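Local coordinates for cytochrome P450 (CYP102L1) (PDB 6N6Q), which probably works as a heme-thiolate monooxygenase, a cytochrome P450 encoded by a mycobacteriophage and binding protoporphyrin IX with its iron, at residues T156-I161 and H179-F184; T160-S165 and D170-N175; I185-R190 and A218-F223. All blocks are in the same frame, centred on the assembly; numbering follows the deposited sequence.

Contact 1: residues T156-I161 and H179-F184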
loop_
_atom_site.group_PDB
_atom_site.type_symbol
_atom_site.label_atom_id
_atom_site.label_comp_id
_atom_site.label_asym_id
_atom_site.label_seq_id
_atom_site.Cartn_x
_atom_site.Cartn_y
_atom_site.Cartn_z
ATOM N N THR A 156 -3.315 -7.281 -10.787
ATOM C CA THR A 156 -2.659 -6.045 -10.373
ATOM C C THR A 156 -1.583 -6.299 -9.324
ATOM O O THR A 156 -0.639 -5.510 -9.204
ATOM C CB THR A 156 -3.684 -5.042 -9.838
ATOM O OG1 THR A 156 -4.376 -5.614 -8.722
ATOM C CG2 THR A 156 -4.690 -4.669 -10.916
ATOM N N ASN A 157 -1.696 -7.387 -8.560
ATOM C CA ASN A 157 -0.673 -7.675 -7.561
ATOM C C ASN A 157 0.576 -8.283 -8.183
ATOM O O ASN A 157 1.685 -8.033 -7.697
ATOM C CB ASN A 157 -1.231 -8.591 -6.472
ATOM C CG ASN A 157 -0.698 -8.243 -5.095
ATOM O OD1 ASN A 157 0.495 -7.988 -4.924
ATOM N ND2 ASN A 157 -1.585 -8.215 -4.107
ATOM N N ARG A 158 0.426 -9.071 -9.252
ATOM C CA ARG A 158 1.598 -9.510 -10.001
ATOM C C ARG A 158 2.304 -8.333 -10.658
ATOM O O ARG A 158 3.534 -8.343 -10.794
ATOM C CB ARG A 158 1.209 -10.534 -11.068
ATOM C CG ARG A 158 0.411 -11.721 -10.569
ATOM C CD ARG A 158 0.320 -12.781 -11.654
ATOM N NE ARG A 158 1.586 -13.492 -11.817
ATOM C CZ ARG A 158 2.021 -13.995 -12.968
ATOM N NH1 ARG A 158 1.301 -13.853 -14.073
ATOM N NH2 ARG A 158 3.184 -14.629 -13.018
ATOM N N LEU A 159 1.546 -7.316 -11.072
ATOM C CA LEU A 159 2.139 -6.169 -11.753
ATOM C C LEU A 159 2.984 -5.335 -10.798
ATOM O O LEU A 159 4.168 -5.087 -11.055
ATOM C CB LEU A 159 1.042 -5.309 -12.388
ATOM C CG LEU A 159 1.521 -3.949 -12.904
ATOM C CD1 LEU A 159 2.552 -4.121 -14.008
ATOM C CD2 LEU A 159 0.351 -3.092 -13.374
ATOM N N THR A 160 2.387 -4.889 -9.689
ATOM C CA THR A 160 3.097 -4.002 -8.774
ATOM C C THR A 160 4.315 -4.681 -8.162
ATOM O O THR A 160 5.283 -4.003 -7.797
ATOM C CB THR A 160 2.155 -3.508 -7.676
ATOM O OG1 THR A 160 1.730 -4.614 -6.873
ATOM C CG2 THR A 160 0.934 -2.830 -8.291
ATOM N N ILE A 161 4.292 -6.010 -8.041
ATOM C CA ILE A 161 5.487 -6.735 -7.618
ATOM C C ILE A 161 6.614 -6.513 -8.617
ATOM O O ILE A 161 7.740 -6.160 -8.246
ATOM C CB ILE A 161 5.178 -8.233 -7.440
ATOM C CG1 ILE A 161 4.469 -8.480 -6.109
ATOM C CG2 ILE A 161 6.457 -9.056 -7.529
ATOM C CD1 ILE A 161 3.918 -9.876 -5.970
ATOM N N HIS A 179 1.870 -17.429 -16.359
ATOM C CA HIS A 179 1.084 -17.616 -15.145
ATOM C C HIS A 179 1.724 -18.586 -14.160
ATOM O O HIS A 179 1.058 -19.014 -13.209
ATOM C CB HIS A 179 -0.335 -18.074 -15.487
ATOM C CG HIS A 179 -1.333 -16.959 -15.521
ATOM N ND1 HIS A 179 -1.450 -16.097 -16.591
ATOM C CD2 HIS A 179 -2.247 -16.552 -14.608
ATOM C CE1 HIS A 179 -2.400 -15.213 -16.339
ATOM N NE2 HIS A 179 -2.899 -15.468 -15.142
ATOM N N SER A 180 2.987 -18.947 -14.356
ATOM C CA SER A 180 3.721 -19.674 -13.332
ATOM C C SER A 180 4.200 -18.698 -12.268
ATOM O O SER A 180 4.663 -17.597 -12.578
ATOM C CB SER A 180 4.909 -20.421 -13.940
ATOM O OG SER A 180 4.478 -21.395 -14.873
ATOM N N GLU A 181 4.078 -19.100 -11.008
ATOM C CA GLU A 181 4.450 -18.245 -9.892
ATOM C C GLU A 181 5.859 -18.583 -9.421
ATOM O O GLU A 181 6.226 -19.756 -9.312
ATOM C CB GLU A 181 3.459 -18.383 -8.735
ATOM C CG GLU A 181 3.455 -17.184 -7.796
ATOM C CD GLU A 181 3.094 -15.889 -8.505
ATOM O OE1 GLU A 181 2.203 -15.916 -9.381
ATOM O OE2 GLU A 181 3.706 -14.844 -8.196
ATOM N N ASN A 182 6.642 -17.545 -9.156
ATOM C CA ASN A 182 7.997 -17.738 -8.666
ATOM C C ASN A 182 7.955 -18.427 -7.303
ATOM O O ASN A 182 7.043 -18.174 -6.507
ATOM C CB ASN A 182 8.712 -16.388 -8.561
ATOM C CG ASN A 182 10.219 -16.520 -8.564
ATOM O OD1 ASN A 182 10.837 -16.745 -7.524
ATOM N ND2 ASN A 182 10.823 -16.369 -9.737
ATOM N N PRO A 183 8.902 -19.321 -7.008
ATOM C CA PRO A 183 8.910 -19.942 -5.674
ATOM C C PRO A 183 9.162 -18.950 -4.554
ATOM O O PRO A 183 8.614 -19.118 -3.458
ATOM C CB PRO A 183 10.033 -20.985 -5.776
ATOM C CG PRO A 183 10.896 -20.509 -6.907
ATOM C CD PRO A 183 9.956 -19.864 -7.881
ATOM N N PHE A 184 9.968 -17.913 -4.801
ATOM C CA PHE A 184 10.262 -16.932 -3.761
ATOM C C PHE A 184 8.998 -16.210 -3.308
ATOM O O PHE A 184 8.732 -16.094 -2.106
ATOM C CB PHE A 184 11.301 -15.928 -4.263
ATOM C CG PHE A 184 11.539 -14.779 -3.323
ATOM C CD1 PHE A 184 12.443 -14.896 -2.281
ATOM C CD2 PHE A 184 10.857 -13.581 -3.478
ATOM C CE1 PHE A 184 12.665 -13.844 -1.414
ATOM C CE2 PHE A 184 11.074 -12.526 -2.613
ATOM C CZ PHE A 184 11.980 -12.658 -1.579
#
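The helical backbone at R158 and the extended backbone at E181 lie 9.2 Å apart between their CA atoms, a distance spanned by the long side chain of R158. With a bend at chi3 (74°), the arginine turns its guanidinium along the loop, where it meets three consecutive residues. R158 NE forms a loose salt bridge with E181 OE1 at 3.5 Å. The two charged side chains run past each other in opposite directions, and the guanidinium and carboxylate planes stand 73° apart, so this is an oblique charge contact and not a flat two-pronged pairing. R158 NH2 lies 3.3 Å from S180 O, but the angle is too poor for a hydrogen bond. R158 NH1 sits over one face of the H179 ring, 4.3 Å above its plane and near its centre, and also donates a hydrogen bond to D178 O, just before the segment. Farther along the loop, N182 takes the N-cap position of the next helix: its OD1 accepts from F184 N at 3.1 Å through an in-plane lone pair. Its ND2 reaches back to F173 O, tying the cap to an earlier part of the same loop. The contact lies at the protein surface, where R158 of helix 152-169 meets the returning loop. This connection joins helices that probably correspond to E and F of the cytochrome P450 fold, and an asparagine N-cap closes its far end.

Contact 2: residues T160-S165 and D170-N175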
loop_
_atom_site.group_PDB
_atom_site.type_symbol
_atom_site.label_atom_id
_atom_site.label_comp_id
_atom_site.label_asym_id
_atom_site.label_seq_id
_atom_site.Cartn_x
_atom_site.Cartn_y
_atom_site.Cartn_z
ATOM N N THR A 160 2.387 -4.889 -9.689
ATOM C CA THR A 160 3.097 -4.002 -8.774
ATOM C C THR A 160 4.315 -4.681 -8.162
ATOM O O THR A 160 5.283 -4.003 -7.797
ATOM C CB THR A 160 2.155 -3.508 -7.676
ATOM O OG1 THR A 160 1.730 -4.614 -6.873
ATOM C CG2 THR A 160 0.934 -2.830 -8.291
ATOM N N ILE A 161 4.292 -6.010 -8.041
ATOM C CA ILE A 161 5.487 -6.735 -7.618
ATOM C C ILE A 161 6.614 -6.513 -8.617
ATOM O O ILE A 161 7.740 -6.160 -8.246
ATOM C CB ILE A 161 5.178 -8.233 -7.440
ATOM C CG1 ILE A 161 4.469 -8.480 -6.109
ATOM C CG2 ILE A 161 6.457 -9.056 -7.529
ATOM C CD1 ILE A 161 3.918 -9.876 -5.970
ATOM N N GLU A 162 6.321 -6.705 -9.905
ATOM C CA GLU A 162 7.343 -6.505 -10.926
ATOM C C GLU A 162 7.755 -5.044 -11.030
ATOM O O GLU A 162 8.920 -4.753 -11.321
ATOM C CB GLU A 162 6.849 -7.018 -12.279
ATOM C CG GLU A 162 6.620 -8.519 -12.315
ATOM C CD GLU A 162 7.842 -9.300 -11.876
ATOM O OE1 GLU A 162 8.966 -8.940 -12.289
ATOM O OE2 GLU A 162 7.682 -10.273 -11.110
ATOM N N ILE A 163 6.827 -4.115 -10.790
ATOM C CA ILE A 163 7.168 -2.696 -10.861
ATOM C C ILE A 163 8.212 -2.346 -9.807
ATOM O O ILE A 163 9.215 -1.687 -10.098
ATOM C CB ILE A 163 5.904 -1.829 -10.719
ATOM C CG1 ILE A 163 5.069 -1.899 -11.999
ATOM C CG2 ILE A 163 6.274 -0.387 -10.394
ATOM C CD1 ILE A 163 3.859 -0.999 -11.986
ATOM N N ILE A 164 8.002 -2.792 -8.568
ATOM C CA ILE A 164 8.933 -2.454 -7.495
ATOM C C ILE A 164 10.257 -3.186 -7.683
ATOM O O ILE A 164 11.335 -2.597 -7.542
ATOM C CB ILE A 164 8.312 -2.767 -6.124
ATOM C CG1 ILE A 164 7.005 -1.997 -5.949
ATOM C CG2 ILE A 164 9.282 -2.418 -5.010
ATOM C CD1 ILE A 164 6.283 -2.333 -4.676
ATOM N N SER A 165 10.198 -4.481 -8.000
ATOM C CA SER A 165 11.421 -5.271 -8.091
ATOM C C SER A 165 12.283 -4.835 -9.271
ATOM O O SER A 165 13.502 -4.681 -9.130
ATOM C CB SER A 165 11.080 -6.759 -8.188
ATOM O OG SER A 165 10.353 -7.048 -9.369
ATOM N N ASP A 170 16.117 -3.897 -10.074
ATOM C CA ASP A 170 16.452 -4.451 -11.388
ATOM C C ASP A 170 16.428 -5.977 -11.360
ATOM O O ASP A 170 17.269 -6.644 -11.967
ATOM C CB ASP A 170 17.801 -3.923 -11.884
ATOM C CG ASP A 170 17.877 -3.848 -13.397
ATOM O OD1 ASP A 170 17.722 -4.896 -14.060
ATOM O OD2 ASP A 170 18.080 -2.734 -13.924
ATOM N N TYR A 171 15.456 -6.534 -10.646
ATOM C CA TYR A 171 15.271 -7.973 -10.552
ATOM C C TYR A 171 13.856 -8.330 -10.983
ATOM O O TYR A 171 12.901 -7.615 -10.664
ATOM C CB TYR A 171 15.529 -8.482 -9.127
ATOM C CG TYR A 171 15.679 -9.983 -9.048
ATOM C CD1 TYR A 171 16.909 -10.588 -9.264
ATOM C CD2 TYR A 171 14.589 -10.797 -8.769
ATOM C CE1 TYR A 171 17.054 -11.960 -9.200
ATOM C CE2 TYR A 171 14.724 -12.172 -8.701
ATOM C CZ TYR A 171 15.959 -12.746 -8.917
ATOM O OH TYR A 171 16.100 -14.114 -8.852
ATOM N N GLN A 172 13.728 -9.434 -11.708
ATOM C CA GLN A 172 12.447 -9.903 -12.216
ATOM C C GLN A 172 12.082 -11.215 -11.538
ATOM O O GLN A 172 12.899 -12.141 -11.487
ATOM C CB GLN A 172 12.496 -10.080 -13.736
ATOM C CG GLN A 172 11.248 -10.713 -14.331
ATOM C CD GLN A 172 11.239 -10.668 -15.846
ATOM O OE1 GLN A 172 11.683 -9.692 -16.452
ATOM N NE2 GLN A 172 10.735 -11.730 -16.470
ATOM N N PHE A 173 10.861 -11.289 -11.014
ATOM C CA PHE A 173 10.355 -12.500 -10.380
ATOM C C PHE A 173 9.432 -13.300 -11.285
ATOM O O PHE A 173 9.550 -14.527 -11.356
ATOM C CB PHE A 173 9.617 -12.156 -9.081
ATOM C CG PHE A 173 10.522 -11.702 -7.976
ATOM C CD1 PHE A 173 11.355 -12.603 -7.334
ATOM C CD2 PHE A 173 10.537 -10.378 -7.573
ATOM C CE1 PHE A 173 12.191 -12.191 -6.315
ATOM C CE2 PHE A 173 11.370 -9.960 -6.553
ATOM C CZ PHE A 173 12.197 -10.868 -5.922
ATOM N N ASN A 174 8.512 -12.633 -11.977
ATOM C CA ASN A 174 7.564 -13.298 -12.857
ATOM C C ASN A 174 7.492 -12.570 -14.188
ATOM O O ASN A 174 7.781 -11.374 -14.280
ATOM C CB ASN A 174 6.161 -13.360 -12.235
ATOM C CG ASN A 174 6.035 -14.441 -11.182
ATOM O OD1 ASN A 174 6.521 -15.558 -11.362
ATOM N ND2 ASN A 174 5.378 -14.114 -10.076
ATOM N N ASN A 175 7.112 -13.312 -15.222
ATOM C CA ASN A 175 6.749 -12.744 -16.512
ATOM C C ASN A 175 5.234 -12.598 -16.540
ATOM O O ASN A 175 4.511 -13.586 -16.369
ATOM C CB ASN A 175 7.241 -13.626 -17.659
ATOM C CG ASN A 175 6.934 -13.036 -19.020
ATOM O OD1 ASN A 175 5.908 -13.345 -19.625
ATOM N ND2 ASN A 175 7.824 -12.181 -19.511
HETATM O O HOH W 1 5.148 -10.834 -10.311
#
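E162 points its carboxylate from the helix into the backbone of the loop that follows, gripping two successive amides, F173 N and N174 N. The shorter bond runs from N174 N to E162 OE2 at 2.6 Å, approaching 50° above the carboxylate plane. F173 N meets the syn lone pair of E162 OE1 at 3.3 Å and adds a weak bond to OE2. A bend at chi2 (-54°) brings the carboxylate round to these amides. At the turn itself, Y171 N donates to S165 O at 3.1 Å in an almost straight line, though from above the carbonyl plane. The S165 hydroxyl stands beside this bond, its OG 2.9 Å from Y171 O, while S165 CB rests 3.6 Å from CE2 of the F173 ring. I161 CG2 touches the same ring more loosely, at CD2.

Further partners surround these groups. Water 1 donates to E162 OE2 and accepts from N174 ND2, joining the carboxylate to the side chain of the residue whose amide it holds. R166, one turn farther along the helix, forms a salt bridge to E162 OE1 and a hydrogen bond to N174 O; this positive charge and the two amides would favour an ionised glutamate although the residue is buried. The edge of Y171 meets one face of F173, with CD2 of Y171 3.6 Å above that ring's plane, and the F173 ring also meets that of F184, nearly parallel. D170, with its positive phi of 56°, breaks the helix and sends the chain back along it. The arrangement is a helix C-terminus whose exit loop folds back against its own last turns, at the end of the helix probably matching E in the P450 fold.

Contact 3: residues I185-R190 and A218-F223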
loop_
_atom_site.group_PDB
_atom_site.type_symbol
_atom_site.label_atom_id
_atom_site.label_comp_id
_atom_site.label_asym_id
_atom_site.label_seq_id
_atom_site.Cartn_x
_atom_site.Cartn_y
_atom_site.Cartn_z
ATOM N N ILE A 185 8.208 -15.707 -4.260
ATOM C CA ILE A 185 7.008 -14.959 -3.894
ATOM C C ILE A 185 5.993 -15.869 -3.209
ATOM O O ILE A 185 5.233 -15.418 -2.343
ATOM C CB ILE A 185 6.418 -14.255 -5.134
ATOM C CG1 ILE A 185 5.124 -13.517 -4.784
ATOM C CG2 ILE A 185 6.178 -15.240 -6.254
ATOM C CD1 ILE A 185 5.316 -12.406 -3.778
ATOM N N THR A 186 5.976 -17.159 -3.554
ATOM C CA THR A 186 5.084 -18.088 -2.868
ATOM C C THR A 186 5.502 -18.278 -1.414
ATOM O O THR A 186 4.650 -18.332 -0.519
ATOM C CB THR A 186 5.056 -19.432 -3.598
ATOM O OG1 THR A 186 4.631 -19.233 -4.951
ATOM C CG2 THR A 186 4.091 -20.386 -2.921
ATOM N N ALA A 187 6.809 -18.369 -1.158
ATOM C CA ALA A 187 7.285 -18.549 0.209
ATOM C C ALA A 187 7.000 -17.319 1.064
ATOM O O ALA A 187 6.702 -17.442 2.259
ATOM C CB ALA A 187 8.780 -18.869 0.206
ATOM N N VAL A 188 7.087 -16.125 0.473
ATOM C CA VAL A 188 6.817 -14.906 1.229
ATOM C C VAL A 188 5.355 -14.854 1.656
ATOM O O VAL A 188 5.032 -14.401 2.760
ATOM C CB VAL A 188 7.218 -13.668 0.404
ATOM C CG1 VAL A 188 6.886 -12.391 1.160
ATOM C CG2 VAL A 188 8.702 -13.715 0.067
ATOM N N LEU A 189 4.448 -15.331 0.800
ATOM C CA LEU A 189 3.030 -15.328 1.152
ATOM C C LEU A 189 2.731 -16.338 2.254
ATOM O O LEU A 189 1.980 -16.037 3.189
ATOM C CB LEU A 189 2.180 -15.610 -0.087
ATOM C CG LEU A 189 2.230 -14.565 -1.203
ATOM C CD1 LEU A 189 1.389 -15.011 -2.385
ATOM C CD2 LEU A 189 1.768 -13.206 -0.696
ATOM N N ARG A 190 3.302 -17.543 2.162
ATOM C CA ARG A 190 3.166 -18.502 3.254
ATOM C C ARG A 190 3.781 -17.967 4.537
ATOM O O ARG A 190 3.299 -18.270 5.635
ATOM C CB ARG A 190 3.817 -19.835 2.882
ATOM C CG ARG A 190 3.066 -20.651 1.847
ATOM C CD ARG A 190 3.534 -22.101 1.868
ATOM N NE ARG A 190 4.980 -22.214 1.700
ATOM C CZ ARG A 190 5.584 -22.395 0.529
ATOM N NH1 ARG A 190 4.864 -22.491 -0.579
ATOM N NH2 ARG A 190 6.905 -22.484 0.466
ATOM N N ALA A 218 10.517 -22.846 8.788
ATOM C CA ALA A 218 11.975 -22.808 8.857
ATOM C C ALA A 218 12.592 -22.903 7.468
ATOM O O ALA A 218 13.556 -22.192 7.159
ATOM C CB ALA A 218 12.491 -23.934 9.751
ATOM N N ALA A 219 12.040 -23.768 6.613
ATOM C CA ALA A 219 12.551 -23.888 5.251
ATOM C C ALA A 219 12.239 -22.641 4.433
ATOM O O ALA A 219 13.088 -22.167 3.669
ATOM C CB ALA A 219 11.969 -25.131 4.580
ATOM N N ASP A 220 11.027 -22.097 4.576
ATOM C CA ASP A 220 10.668 -20.890 3.837
ATOM C C ASP A 220 11.518 -19.703 4.266
ATOM O O ASP A 220 11.932 -18.895 3.427
ATOM C CB ASP A 220 9.183 -20.579 4.023
ATOM C CG ASP A 220 8.293 -21.438 3.146
ATOM O OD1 ASP A 220 8.832 -22.200 2.314
ATOM O OD2 ASP A 220 7.055 -21.346 3.286
ATOM N N LYS A 221 11.793 -19.583 5.567
ATOM C CA LYS A 221 12.586 -18.460 6.057
ATOM C C LYS A 221 14.001 -18.496 5.486
ATOM O O LYS A 221 14.519 -17.474 5.017
ATOM C CB LYS A 221 12.614 -18.474 7.587
ATOM C CG LYS A 221 13.118 -17.187 8.215
ATOM C CD LYS A 221 13.005 -17.234 9.733
ATOM C CE LYS A 221 13.414 -15.910 10.362
ATOM N NZ LYS A 221 13.203 -15.908 11.836
ATOM N N LYS A 222 14.640 -19.669 5.511
ATOM C CA LYS A 222 15.974 -19.797 4.930
ATOM C C LYS A 222 15.949 -19.558 3.427
ATOM O O LYS A 222 16.849 -18.912 2.879
ATOM C CB LYS A 222 16.558 -21.177 5.234
ATOM C CG LYS A 222 16.943 -21.400 6.686
ATOM C CD LYS A 222 17.599 -22.763 6.865
ATOM C CE LYS A 222 17.939 -23.041 8.321
ATOM N NZ LYS A 222 18.532 -24.398 8.501
ATOM N N PHE A 223 14.924 -20.075 2.741
ATOM C CA PHE A 223 14.836 -19.900 1.296
ATOM C C PHE A 223 14.654 -18.433 0.925
ATOM O O PHE A 223 15.222 -17.961 -0.067
ATOM C CB PHE A 223 13.690 -20.744 0.735
ATOM C CG PHE A 223 13.516 -20.619 -0.751
ATOM C CD1 PHE A 223 14.334 -21.323 -1.620
ATOM C CD2 PHE A 223 12.530 -19.802 -1.281
ATOM C CE1 PHE A 223 14.175 -21.211 -2.990
ATOM C CE2 PHE A 223 12.367 -19.686 -2.651
ATOM C CZ PHE A 223 13.191 -20.391 -3.506
#
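R190 NH2 donates to D220 OD1 at 2.7 Å, with D220 OD1 in the guanidinium plane, while R190 NE reaches D220 OD2 at 2.8 Å on its syn lone pair. The arginine thus presents its NE side edge-on and grips each carboxylate oxygen with a separate nitrogen. The match is slightly twisted, with the guanidinium and carboxylate planes 36° apart, and the side chains meet at about a right angle. A bend at chi3 (-55°) folds the arginine back beside its own helix, where T186 O and A187 CA lie against one guanidinium face, toward its rim. Two hydrogen bonds to one flat group restrict the rotation of both side chains, and the paired charges are probably what lets the aspartate carboxylate remain ionised at this buried position. The helices, 183-196 and 212-237, probably correspond to F and G of the cytochrome P450 fold, the pair that typically roofs the substrate pocket; here their segments run at 130° to each other, with axes 9.4 Å apart at closest approach. A187 CA lies 5.5 Å from D220 CA, an approach the small side chain permits. Beside the salt bridge, A187 CB packs 3.9 Å from the carboxylate carbon D220 CG; its apolar partner is F223 CD2, 4.1 Å away. F223 continues along this seam to P183 at the start of helix 183-196, and the R190 side chain also touches L216 of the opposing helix.

How the contacts relate
The three contacts follow one another along the chain. Contacts 1 and 2 share helix 152-169 and lie 8 Å apart by their centres; contact 2 turns the chain back at the end of that helix, and contact 1 fastens the continuing loop before helix 183-196 begins. Contact 3 then joins that helix to helix 212-237, with its centre 14 Å from contact 1 and 17 Å from contact 2. I161 CD1 meets I185 CD1 at 3.6 Å, and F184 lies against F223, so the packing is continuous. Together they link the helices probably matching E, F and G, connecting the helical core of the P450 fold to its F-G lid.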